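Local atomic coordinates of methyltransferase domain-containing protein (PDB entry 7CLU), a protein that transfers a methyl group from S-adenosyl-L-methionine to an oxygen atom of its substrate, as a dimeric O-methyltransferase of the prodigiosin biosynthetic pathway. Residues Ala18-Thr22 with Ile99-Tyr104; Asp37-Ile43 with Arg70-Leu76; Asp128-Phe132 with Val297-Gly301; Ser204-Arg208 with Asp221-Gly225. Residues are numbered along the deposited sequence.

Interaction 1 (Ala18-Thr22 with Ile99-Tyr104)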
loop_
_atom_site.group_PDB
_atom_site.type_symbol
_atom_site.label_atom_id
_atom_site.label_comp_id
_atom_site.label_asym_id
_atom_site.label_seq_id
_atom_site.Cartn_x
_atom_site.Cartn_y
_atom_site.Cartn_z
ATOM N N ALA A 18 0.605 3.307 -3.555
ATOM C CA ALA A 18 1.415 3.821 -2.454
ATOM C C ALA A 18 2.793 4.240 -2.946
ATOM O O ALA A 18 3.246 5.354 -2.678
ATOM C CB ALA A 18 1.535 2.764 -1.344
ATOM N N LYS A 19 3.469 3.352 -3.683
ATOM C CA LYS A 19 4.830 3.629 -4.139
ATOM C C LYS A 19 4.868 4.617 -5.298
ATOM O O LYS A 19 5.870 5.330 -5.454
ATOM C CB LYS A 19 5.536 2.330 -4.536
ATOM C CG LYS A 19 6.162 1.579 -3.361
ATOM C CD LYS A 19 7.362 2.352 -2.814
ATOM C CE LYS A 19 8.116 1.552 -1.779
ATOM N NZ LYS A 19 9.468 2.131 -1.510
ATOM N N ALA A 20 3.809 4.701 -6.117
ATOM C CA ALA A 20 3.765 5.798 -7.085
ATOM C C ALA A 20 3.793 7.145 -6.366
ATOM O O ALA A 20 4.523 8.057 -6.763
ATOM C CB ALA A 20 2.529 5.696 -7.990
ATOM N N LEU A 21 3.035 7.268 -5.279
ATOM C CA LEU A 21 3.030 8.518 -4.523
ATOM C C LEU A 21 4.364 8.770 -3.823
ATOM O O LEU A 21 4.916 9.873 -3.920
ATOM C CB LEU A 21 1.868 8.514 -3.531
ATOM C CG LEU A 21 0.463 8.787 -4.097
ATOM C CD1 LEU A 21 -0.605 8.476 -3.047
ATOM C CD2 LEU A 21 0.301 10.252 -4.569
ATOM N N THR A 22 4.905 7.771 -3.097
ATOM C CA THR A 22 6.148 8.022 -2.362
ATOM C C THR A 22 7.327 8.259 -3.299
ATOM O O THR A 22 8.217 9.048 -2.970
ATOM C CB THR A 22 6.493 6.881 -1.386
ATOM O OG1 THR A 22 6.817 5.684 -2.094
ATOM C CG2 THR A 22 5.345 6.608 -0.379
ATOM N N ILE A 99 8.052 5.835 4.948
ATOM C CA ILE A 99 7.555 4.647 4.259
ATOM C C ILE A 99 8.673 3.981 3.459
ATOM O O ILE A 99 8.924 2.780 3.598
ATOM C CB ILE A 99 6.349 5.015 3.367
ATOM C CG1 ILE A 99 5.103 5.228 4.233
ATOM C CG2 ILE A 99 6.093 3.916 2.329
ATOM C CD1 ILE A 99 4.041 6.156 3.637
ATOM N N ASP A 100 9.381 4.749 2.626
ATOM C CA ASP A 100 10.375 4.129 1.748
ATOM C C ASP A 100 11.475 3.424 2.538
ATOM O O ASP A 100 11.849 2.293 2.210
ATOM C CB ASP A 100 10.996 5.167 0.817
ATOM C CG ASP A 100 10.034 5.640 -0.243
ATOM O OD1 ASP A 100 9.132 4.862 -0.625
ATOM O OD2 ASP A 100 10.193 6.786 -0.685
ATOM N N THR A 101 11.984 4.067 3.589
ATOM C CA THR A 101 13.179 3.611 4.295
ATOM C C THR A 101 12.881 2.660 5.453
ATOM O O THR A 101 13.784 1.938 5.894
ATOM C CB THR A 101 13.959 4.823 4.830
ATOM O OG1 THR A 101 13.163 5.525 5.792
ATOM C CG2 THR A 101 14.306 5.788 3.703
ATOM N N PHE A 102 11.643 2.615 5.929
ATOM C CA PHE A 102 11.344 1.924 7.174
ATOM C C PHE A 102 10.070 1.081 7.091
ATOM O O PHE A 102 10.151 -0.147 7.141
ATOM C CB PHE A 102 11.253 2.954 8.294
ATOM C CG PHE A 102 11.196 2.359 9.661
ATOM C CD1 PHE A 102 12.223 1.542 10.122
ATOM C CD2 PHE A 102 10.131 2.643 10.502
ATOM C CE1 PHE A 102 12.181 1.000 11.382
ATOM C CE2 PHE A 102 10.081 2.106 11.768
ATOM C CZ PHE A 102 11.108 1.285 12.214
ATOM N N LEU A 103 8.894 1.703 6.943
ATOM C CA LEU A 103 7.652 0.930 7.071
ATOM C C LEU A 103 7.426 -0.032 5.900
ATOM O O LEU A 103 6.959 -1.159 6.100
ATOM C CB LEU A 103 6.464 1.870 7.217
ATOM C CG LEU A 103 6.447 2.712 8.495
ATOM C CD1 LEU A 103 5.081 3.371 8.675
ATOM C CD2 LEU A 103 6.783 1.840 9.671
ATOM N N TYR A 104 7.656 0.412 4.665
ATOM C CA TYR A 104 7.430 -0.487 3.535
ATOM C C TYR A 104 8.311 -1.725 3.630
ATOM O O TYR A 104 7.780 -2.842 3.503
ATOM C CB TYR A 104 7.635 0.281 2.229
ATOM C CG TYR A 104 7.270 -0.469 0.975
ATOM C CD1 TYR A 104 8.191 -1.318 0.345
ATOM C CD2 TYR A 104 6.014 -0.322 0.406
ATOM C CE1 TYR A 104 7.861 -1.993 -0.829
ATOM C CE2 TYR A 104 5.673 -0.982 -0.770
ATOM C CZ TYR A 104 6.592 -1.817 -1.382
ATOM O OH TYR A 104 6.227 -2.470 -2.553
HETATM O O HOH W 1 10.650 0.936 0.408
HETATM O O HOH W 2 8.942 9.358 -0.461
#
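Helices 15-26 and 93-107 run roughly antiparallel here, their local axes at 145° and 11.4 Å apart, in the helical dimerisation region of a class of O-methyltransferases that work as homodimers. Across this gap the long side chain of Lys19 does most of the bridging, helped by Thr22. The aliphatic chain of Lys19 crosses the face of the Tyr104 ring, with Lys19 CE 3.3 Å from the Tyr104 ring centroid and almost on the ring normal, a CH-pi contact. Lys19 NZ lies 4.3 Å from the same centroid, near enough for a cation-pi interaction, and forms a salt bridge of 2.9 Å with Asp100 OD1. A water joins Lys19 NZ to the carbonyl oxygen of Asp100. The ammonium group also donates to the Gly108 carbonyl of the second subunit, whose Tyr104 stacks on Tyr104 of this chain, so the lysine ties the helix pair to the dimer interface. One helical turn further on, Thr22 points toward the partner helix. Thr22 OG1 donates to Asp100 OD1 at 2.9 Å, so this one carboxylate oxygen receives both lysine and threonine, while Thr22 CG2 packs on Ile99 CG2 at 3.9 Å. The other carboxylate oxygen, Asp100 OD2, accepts at 2.9 Å from a water that also donates to Thr22 O at 2.6 Å.

Interaction 2 (Asp37-Ile43 with Arg70-Leu76)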
loop_
_atom_site.group_PDB
_atom_site.type_symbol
_atom_site.label_atom_id
_atom_site.label_comp_id
_atom_site.label_asym_id
_atom_site.label_seq_id
_atom_site.Cartn_x
_atom_site.Cartn_y
_atom_site.Cartn_z
ATOM N N ASP A 37 2.589 24.677 -15.928
ATOM C CA ASP A 37 2.298 23.354 -16.456
ATOM C C ASP A 37 3.410 22.922 -17.416
ATOM O O ASP A 37 4.139 23.755 -17.961
ATOM C CB ASP A 37 0.950 23.363 -17.168
ATOM C CG ASP A 37 -0.195 23.652 -16.238
ATOM O OD1 ASP A 37 0.052 23.798 -15.017
ATOM O OD2 ASP A 37 -1.353 23.735 -16.728
ATOM N N ALA A 38 3.539 21.607 -17.621
ATOM C CA ALA A 38 4.637 21.097 -18.439
ATOM C C ALA A 38 4.356 19.676 -18.910
ATOM O O ALA A 38 3.672 18.904 -18.236
ATOM C CB ALA A 38 5.964 21.128 -17.674
ATOM N N ASP A 39 4.923 19.330 -20.065
ATOM C CA ASP A 39 4.767 17.987 -20.598
ATOM C C ASP A 39 5.803 17.052 -19.985
ATOM O O ASP A 39 6.727 17.475 -19.284
ATOM C CB ASP A 39 4.864 17.985 -22.124
ATOM C CG ASP A 39 6.262 18.344 -22.649
ATOM O OD1 ASP A 39 7.246 18.387 -21.879
ATOM O OD2 ASP A 39 6.375 18.588 -23.871
ATOM N N ALA A 40 5.651 15.761 -20.280
ATOM C CA ALA A 40 6.477 14.749 -19.621
ATOM C C ALA A 40 7.960 14.951 -19.908
ATOM O O ALA A 40 8.800 14.757 -19.021
ATOM C CB ALA A 40 6.034 13.355 -20.051
ATOM N N ALA A 41 8.310 15.347 -21.135
ATOM C CA ALA A 41 9.722 15.412 -21.501
ATOM C C ALA A 41 10.444 16.504 -20.722
ATOM O O ALA A 41 11.603 16.328 -20.329
ATOM C CB ALA A 41 9.873 15.621 -23.012
ATOM N N HIS A 42 9.764 17.625 -20.460
ATOM C CA HIS A 42 10.380 18.733 -19.739
ATOM C C HIS A 42 10.381 18.513 -18.231
ATOM O O HIS A 42 11.320 18.941 -17.543
ATOM C CB HIS A 42 9.665 20.038 -20.090
ATOM C CG HIS A 42 9.913 20.488 -21.497
ATOM N ND1 HIS A 42 9.219 19.978 -22.575
ATOM C CD2 HIS A 42 10.801 21.376 -22.004
ATOM C CE1 HIS A 42 9.658 20.543 -23.685
ATOM N NE2 HIS A 42 10.619 21.394 -23.366
ATOM N N ILE A 43 9.346 17.866 -17.697
ATOM C CA ILE A 43 9.421 17.421 -16.309
ATOM C C ILE A 43 10.609 16.482 -16.129
ATOM O O ILE A 43 11.388 16.617 -15.178
ATOM C CB ILE A 43 8.101 16.756 -15.876
ATOM C CG1 ILE A 43 6.941 17.732 -15.983
ATOM C CG2 ILE A 43 8.221 16.172 -14.454
ATOM C CD1 ILE A 43 5.600 17.090 -15.762
ATOM N N ARG A 70 -3.834 18.374 -19.627
ATOM C CA ARG A 70 -4.609 18.934 -20.728
ATOM C C ARG A 70 -3.669 19.123 -21.901
ATOM O O ARG A 70 -2.636 19.789 -21.766
ATOM C CB ARG A 70 -5.300 20.253 -20.348
ATOM C CG ARG A 70 -4.435 21.222 -19.556
ATOM C CD ARG A 70 -4.949 22.668 -19.566
ATOM N NE ARG A 70 -3.865 23.549 -19.135
ATOM C CZ ARG A 70 -3.192 24.371 -19.937
ATOM N NH1 ARG A 70 -3.512 24.468 -21.219
ATOM N NH2 ARG A 70 -2.200 25.113 -19.448
ATOM N N ASP A 71 -4.008 18.502 -23.033
ATOM C CA ASP A 71 -3.244 18.646 -24.276
ATOM C C ASP A 71 -1.772 18.315 -24.062
ATOM O O ASP A 71 -0.887 18.976 -24.600
ATOM C CB ASP A 71 -3.386 20.057 -24.873
ATOM C CG ASP A 71 -4.800 20.591 -24.803
ATOM O OD1 ASP A 71 -5.747 19.864 -25.188
ATOM O OD2 ASP A 71 -4.972 21.747 -24.349
ATOM N N GLY A 72 -1.500 17.290 -23.255
ATOM C CA GLY A 72 -0.139 16.851 -23.034
ATOM C C GLY A 72 0.606 17.555 -21.912
ATOM O O GLY A 72 1.682 17.087 -21.524
ATOM N N LEU A 73 0.066 18.643 -21.370
ATOM C CA LEU A 73 0.703 19.378 -20.283
ATOM C C LEU A 73 0.160 18.901 -18.947
ATOM O O LEU A 73 -1.058 18.838 -18.756
ATOM C CB LEU A 73 0.450 20.879 -20.413
ATOM C CG LEU A 73 0.972 21.618 -21.634
ATOM C CD1 LEU A 73 0.232 22.957 -21.791
ATOM C CD2 LEU A 73 2.459 21.836 -21.498
ATOM N N TYR A 74 1.059 18.582 -18.022
ATOM C CA TYR A 74 0.658 18.185 -16.683
ATOM C C TYR A 74 0.476 19.426 -15.826
ATOM O O TYR A 74 1.225 20.399 -15.947
ATOM C CB TYR A 74 1.691 17.229 -16.063
ATOM C CG TYR A 74 1.633 15.886 -16.749
ATOM C CD1 TYR A 74 0.743 14.909 -16.317
ATOM C CD2 TYR A 74 2.410 15.619 -17.870
ATOM C CE1 TYR A 74 0.642 13.701 -16.968
ATOM C CE2 TYR A 74 2.327 14.398 -18.522
ATOM C CZ TYR A 74 1.428 13.451 -18.065
ATOM O OH TYR A 74 1.326 12.234 -18.690
ATOM N N HIS A 75 -0.545 19.394 -14.977
ATOM C CA HIS A 75 -0.901 20.526 -14.143
ATOM C C HIS A 75 -1.087 20.065 -12.703
ATOM O O HIS A 75 -1.811 19.097 -12.443
ATOM C CB HIS A 75 -2.178 21.207 -14.668
ATOM C CG HIS A 75 -2.794 22.154 -13.692
ATOM N ND1 HIS A 75 -2.249 23.388 -13.412
ATOM C CD2 HIS A 75 -3.908 22.048 -12.930
ATOM C CE1 HIS A 75 -2.989 23.995 -12.502
ATOM N NE2 HIS A 75 -4.010 23.210 -12.202
ATOM N N LEU A 76 -0.439 20.764 -11.777
ATOM C CA LEU A 76 -0.652 20.513 -10.352
ATOM C C LEU A 76 -1.939 21.176 -9.870
ATOM O O LEU A 76 -2.037 22.409 -9.897
ATOM C CB LEU A 76 0.530 21.025 -9.546
ATOM C CG LEU A 76 0.409 20.852 -8.037
ATOM C CD1 LEU A 76 0.365 19.359 -7.674
ATOM C CD2 LEU A 76 1.577 21.537 -7.327
HETATM O O HOH W 3 1.110 23.035 -12.560
HETATM O O HOH W 4 3.398 14.900 -21.906
#
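A beta hairpin of the winged-helix type, as expected of the HTH-related dimerisation domain, is joined here by the residues leading into helix 40-47. Ala38 forms a single antiparallel bridge, a hydrogen-bonded pair, with Tyr74: Ala38 N donates to Tyr74 O at 3.1 Å and Tyr74 N to Ala38 O at 2.6 Å. Before the bridge, Asp37 spreads its carboxylate between two basic side chains, with His75 ND1 donating to Asp37 OD1 at 2.8 Å and Arg70 NH2 making a salt bridge to Asp37 OD2 at 3.2 Å. After it, Asp39 is the N-cap of the helix, its OD1 accepting from His42 N at 3.0 Å. A water links Ala40 N to Gly72 O. Gly72 belongs to the type I' turn from Arg70 to Leu73, where at phi 87°, psi -11° a CB would clash with the preceding carbonyl oxygen, which favours glycine. The Tyr74 side chain meets Ala40, CE2 to CB 4.1 Å, and Ile43, CB to CD1 3.9 Å. Strand 73-75 lies between Ala38 and strand 68-70, and its Tyr74 packs both on the start of helix 40-47 and on Leu58 and Ile59 of helix 51-63.

Interaction 3 (Asp128-Phe132 with Val297-Gly301)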
loop_
_atom_site.group_PDB
_atom_site.type_symbol
_atom_site.label_atom_id
_atom_site.label_comp_id
_atom_site.label_asym_id
_atom_site.label_seq_id
_atom_site.Cartn_x
_atom_site.Cartn_y
_atom_site.Cartn_z
ATOM N N ASP A 128 20.021 -5.385 15.274
ATOM C CA ASP A 128 19.569 -6.150 16.427
ATOM C C ASP A 128 19.404 -5.287 17.674
ATOM O O ASP A 128 19.366 -5.823 18.784
ATOM C CB ASP A 128 20.517 -7.319 16.706
ATOM C CG ASP A 128 21.962 -6.911 16.665
ATOM O OD1 ASP A 128 22.255 -5.727 16.939
ATOM O OD2 ASP A 128 22.808 -7.769 16.356
ATOM N N ARG A 129 19.295 -3.972 17.515
ATOM C CA ARG A 129 19.046 -3.092 18.647
ATOM C C ARG A 129 17.562 -3.052 18.985
ATOM O O ARG A 129 16.701 -3.239 18.121
ATOM C CB ARG A 129 19.523 -1.674 18.358
ATOM C CG ARG A 129 20.994 -1.548 18.061
ATOM C CD ARG A 129 21.314 -0.150 17.556
ATOM N NE ARG A 129 20.659 0.136 16.284
ATOM C CZ ARG A 129 20.628 1.342 15.724
ATOM N NH1 ARG A 129 21.224 2.364 16.326
ATOM N NH2 ARG A 129 20.013 1.523 14.564
ATOM N N SER A 130 17.269 -2.775 20.255
ATOM C CA SER A 130 15.891 -2.666 20.704
ATOM C C SER A 130 15.263 -1.365 20.209
ATOM O O SER A 130 15.947 -0.399 19.862
ATOM C CB SER A 130 15.816 -2.742 22.232
ATOM O OG SER A 130 16.093 -1.481 22.819
ATOM N N TRP A 131 13.932 -1.357 20.167
ATOM C CA TRP A 131 13.221 -0.145 19.773
ATOM C C TRP A 131 13.630 1.020 20.662
ATOM O O TRP A 131 13.972 2.107 20.179
ATOM C CB TRP A 131 11.709 -0.377 19.838
ATOM C CG TRP A 131 10.901 0.745 19.253
ATOM C CD1 TRP A 131 9.897 1.444 19.863
ATOM C CD2 TRP A 131 11.021 1.284 17.932
ATOM N NE1 TRP A 131 9.391 2.387 19.002
ATOM C CE2 TRP A 131 10.064 2.309 17.811
ATOM C CE3 TRP A 131 11.848 0.998 16.837
ATOM C CZ2 TRP A 131 9.912 3.049 16.649
ATOM C CZ3 TRP A 131 11.693 1.744 15.678
ATOM C CH2 TRP A 131 10.731 2.756 15.598
ATOM N N PHE A 132 13.640 0.791 21.973
ATOM C CA PHE A 132 14.092 1.822 22.897
ATOM C C PHE A 132 15.501 2.298 22.564
ATOM O O PHE A 132 15.778 3.500 22.616
ATOM C CB PHE A 132 14.032 1.307 24.325
ATOM C CG PHE A 132 14.503 2.307 25.316
ATOM C CD1 PHE A 132 13.663 3.330 25.719
ATOM C CD2 PHE A 132 15.792 2.248 25.821
ATOM C CE1 PHE A 132 14.091 4.270 26.621
ATOM C CE2 PHE A 132 16.230 3.189 26.729
ATOM C CZ PHE A 132 15.375 4.203 27.122
ATOM N N VAL A 297 5.094 -4.744 13.470
ATOM C CA VAL A 297 6.245 -5.005 12.613
ATOM C C VAL A 297 7.421 -4.105 12.940
ATOM O O VAL A 297 8.567 -4.455 12.609
ATOM C CB VAL A 297 5.916 -4.848 11.115
ATOM C CG1 VAL A 297 4.839 -5.854 10.684
ATOM C CG2 VAL A 297 5.507 -3.429 10.799
ATOM N N SER A 298 7.181 -2.979 13.612
ATOM C CA SER A 298 8.179 -1.922 13.732
ATOM C C SER A 298 8.686 -1.679 15.144
ATOM O O SER A 298 9.800 -1.183 15.293
ATOM C CB SER A 298 7.620 -0.598 13.187
ATOM O OG SER A 298 6.578 -0.078 14.010
ATOM N N THR A 299 7.900 -1.963 16.176
ATOM C CA THR A 299 8.286 -1.664 17.549
ATOM C C THR A 299 8.475 -2.967 18.315
ATOM O O THR A 299 8.257 -4.063 17.792
ATOM C CB THR A 299 7.250 -0.777 18.245
ATOM O OG1 THR A 299 6.125 -1.573 18.638
ATOM C CG2 THR A 299 6.789 0.358 17.318
ATOM N N ASP A 300 8.868 -2.852 19.579
ATOM C CA ASP A 300 9.167 -4.082 20.296
ATOM C C ASP A 300 7.924 -4.746 20.874
ATOM O O ASP A 300 7.932 -5.966 21.069
ATOM C CB ASP A 300 10.215 -3.816 21.377
ATOM C CG ASP A 300 11.613 -3.735 20.798
ATOM O OD1 ASP A 300 11.732 -3.826 19.558
ATOM O OD2 ASP A 300 12.590 -3.578 21.556
ATOM N N GLY A 301 6.859 -3.992 21.132
ATOM C CA GLY A 301 5.626 -4.601 21.598
ATOM C C GLY A 301 4.416 -3.692 21.531
ATOM O O GLY A 301 3.383 -3.968 22.158
HETATM O O HOH W 5 12.698 -1.634 23.446
#
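The indole of Trp131 lies with one face against the end of helix 286-298. Thr299 CB sits 3.9 Å from the centroid of the Trp131 five-membered ring, close to the ring normal, in a CH-pi contact, and Ser298 O approaches Trp131 CE3 to 3.4 Å over the same face. Beside the ring, Asp300 reaches the start of helix 131-137: Trp131 N donates to Asp300 OD2 at 2.9 Å and only weakly to Asp300 OD1 at 3.4 Å, and a water bridges Asp300 OD2 to Phe132 N. Ser130, the N-cap, has its OG hydrogen-bonded to Asp133 N. Arg121 forms a salt bridge with Asp300 OD1 and also binds Ser298 O. Thr299 is about 8 Å, side chain to side chain, from His247, the predicted proton acceptor, which places the contact near the predicted active site. Asp300 thus takes the first backbone NH of the helix directly and the next through a water, consistent with a favourable charge-dipole pairing, with the negative charge shared with Arg121.

Interaction 4 (Ser204-Arg208 with Asp221-Gly225)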
loop_
_atom_site.group_PDB
_atom_site.type_symbol
_atom_site.label_atom_id
_atom_site.label_comp_id
_atom_site.label_asym_id
_atom_site.label_seq_id
_atom_site.Cartn_x
_atom_site.Cartn_y
_atom_site.Cartn_z
ATOM N N SER A 204 15.657 18.401 25.361
ATOM C CA SER A 204 15.060 19.542 26.053
ATOM C C SER A 204 15.569 20.874 25.506
ATOM O O SER A 204 14.772 21.775 25.219
ATOM C CB SER A 204 15.294 19.428 27.564
ATOM O OG SER A 204 16.605 19.808 27.930
ATOM N N ALA A 205 16.889 21.014 25.333
ATOM C CA ALA A 205 17.438 22.276 24.835
ATOM C C ALA A 205 16.877 22.633 23.458
ATOM O O ALA A 205 16.622 23.811 23.172
ATOM C CB ALA A 205 18.965 22.207 24.792
ATOM N N PHE A 206 16.668 21.631 22.599
ATOM C CA PHE A 206 16.131 21.882 21.262
ATOM C C PHE A 206 14.709 22.435 21.339
ATOM O O PHE A 206 14.372 23.428 20.680
ATOM C CB PHE A 206 16.180 20.590 20.438
ATOM C CG PHE A 206 15.462 20.675 19.111
ATOM C CD1 PHE A 206 16.037 21.339 18.035
ATOM C CD2 PHE A 206 14.220 20.080 18.940
ATOM C CE1 PHE A 206 15.379 21.418 16.816
ATOM C CE2 PHE A 206 13.555 20.154 17.723
ATOM C CZ PHE A 206 14.135 20.822 16.659
ATOM N N LEU A 207 13.861 21.800 22.149
ATOM C CA LEU A 207 12.502 22.292 22.336
ATOM C C LEU A 207 12.503 23.677 22.979
ATOM O O LEU A 207 11.706 24.550 22.601
ATOM C CB LEU A 207 11.705 21.293 23.179
ATOM C CG LEU A 207 10.254 21.686 23.463
ATOM C CD1 LEU A 207 9.359 21.305 22.294
ATOM C CD2 LEU A 207 9.748 21.077 24.774
ATOM N N ARG A 208 13.399 23.900 23.942
ATOM C CA ARG A 208 13.529 25.224 24.534
ATOM C C ARG A 208 13.841 26.263 23.465
ATOM O O ARG A 208 13.264 27.361 23.462
ATOM C CB ARG A 208 14.612 25.211 25.613
ATOM C CG ARG A 208 14.336 26.141 26.786
ATOM C CD ARG A 208 15.391 25.993 27.880
ATOM N NE ARG A 208 14.972 25.095 28.956
ATOM C CZ ARG A 208 15.475 23.877 29.160
ATOM N NH1 ARG A 208 16.419 23.396 28.362
ATOM N NH2 ARG A 208 15.030 23.137 30.170
ATOM N N ASP A 221 7.443 26.361 30.425
ATOM C CA ASP A 221 8.713 25.834 30.910
ATOM C C ASP A 221 9.004 24.466 30.306
ATOM O O ASP A 221 8.099 23.680 30.012
ATOM C CB ASP A 221 8.712 25.716 32.434
ATOM C CG ASP A 221 8.647 27.063 33.127
ATOM O OD1 ASP A 221 9.307 28.016 32.662
ATOM O OD2 ASP A 221 7.930 27.164 34.144
ATOM N N VAL A 222 10.289 24.182 30.131
ATOM C CA VAL A 222 10.754 22.856 29.753
ATOM C C VAL A 222 11.475 22.282 30.957
ATOM O O VAL A 222 12.459 22.862 31.431
ATOM C CB VAL A 222 11.671 22.892 28.523
ATOM C CG1 VAL A 222 11.970 21.476 28.048
ATOM C CG2 VAL A 222 11.014 23.696 27.416
ATOM N N VAL A 223 10.966 21.174 31.476
ATOM C CA VAL A 223 11.643 20.452 32.539
ATOM C C VAL A 223 12.131 19.122 31.989
ATOM O O VAL A 223 11.624 18.598 30.995
ATOM C CB VAL A 223 10.744 20.233 33.760
ATOM C CG1 VAL A 223 10.299 21.589 34.334
ATOM C CG2 VAL A 223 9.573 19.342 33.393
ATOM N N GLU A 224 13.122 18.562 32.660
ATOM C CA GLU A 224 13.742 17.345 32.177
ATOM C C GLU A 224 13.299 16.163 33.022
ATOM O O GLU A 224 13.042 16.287 34.224
ATOM C CB GLU A 224 15.260 17.503 32.159
ATOM C CG GLU A 224 15.679 18.636 31.227
ATOM C CD GLU A 224 17.156 18.945 31.274
ATOM O OE1 GLU A 224 17.514 20.144 31.252
ATOM O OE2 GLU A 224 17.957 17.990 31.319
ATOM N N GLY A 225 13.165 15.022 32.366
ATOM C CA GLY A 225 12.653 13.844 33.030
ATOM C C GLY A 225 12.586 12.679 32.070
ATOM O O GLY A 225 12.966 12.780 30.896
HETATM O O HOH W 6 12.283 26.194 30.151
#
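Apolar contact centres on Val222, the residue of the strand most covered by the helix. Its CB points toward helix 201-214 while Asp221 and Val223 point away, following the alternation of an extended strand. Val222 CG2 meets Leu207 CD2 at 3.9 Å and Val222 CG1 meets Ser204 CB at 3.9 Å. Leu211, a turn later, also touches this valine.

The two elements run antiparallel, at 178° with local axes 8.7 Å apart, because they are successive parts of a beta-alpha-beta unit: strand 194-199, helix 201-214 and strand 221-224. The two strands lie side by side and parallel in the Rossmann-like sheet of the methyltransferase domain, with 221-224 outermost within this chain. Leu207 also packs on Glu199, which binds S-adenosyl-L-homocysteine, at the end of the neighbouring strand.

The polar contacts involve Arg208, whose chain folds back over the valine. Arg208 NH2 donates to Val222 O at 2.9 Å, and Val222 CB lies over one face of the guanidinium, 3.7 Å from Arg208 NH2. A water accepts from both Arg208 NE, at 3.1 Å, and Val222 N, at 2.8 Å, so the arginine reaches the carbonyl directly and the NH through the water.

The one pair of opposite charges, Arg208 NH2 and Glu224 OE1, stands 4.0 Å apart, beyond a salt bridge; Ser204 OG is 3.5 Å from Glu224 OE1.

In the fold
Interactions 1 and 2 belong to the N-terminal part of the chain, their centres about 25 Å apart, and interaction 2 falls between the two segments of interaction 1 in sequence. Interactions 3 and 4 lie in the methyltransferase domain, centres about 26 Å apart, with interaction 4 likewise between the segments of interaction 3. Interactions 1 and 3 touch directly, Phe102 CZ lying 3.5 Å from Trp131 CZ3, so helix 93-107 connects the dimer interface to the region near the predicted proton acceptor. Interactions 2 and 4 are the most distant pair, with centres about 48 Å apart: one holds the peripheral hairpin, the other an edge of the Rossmann-like sheet.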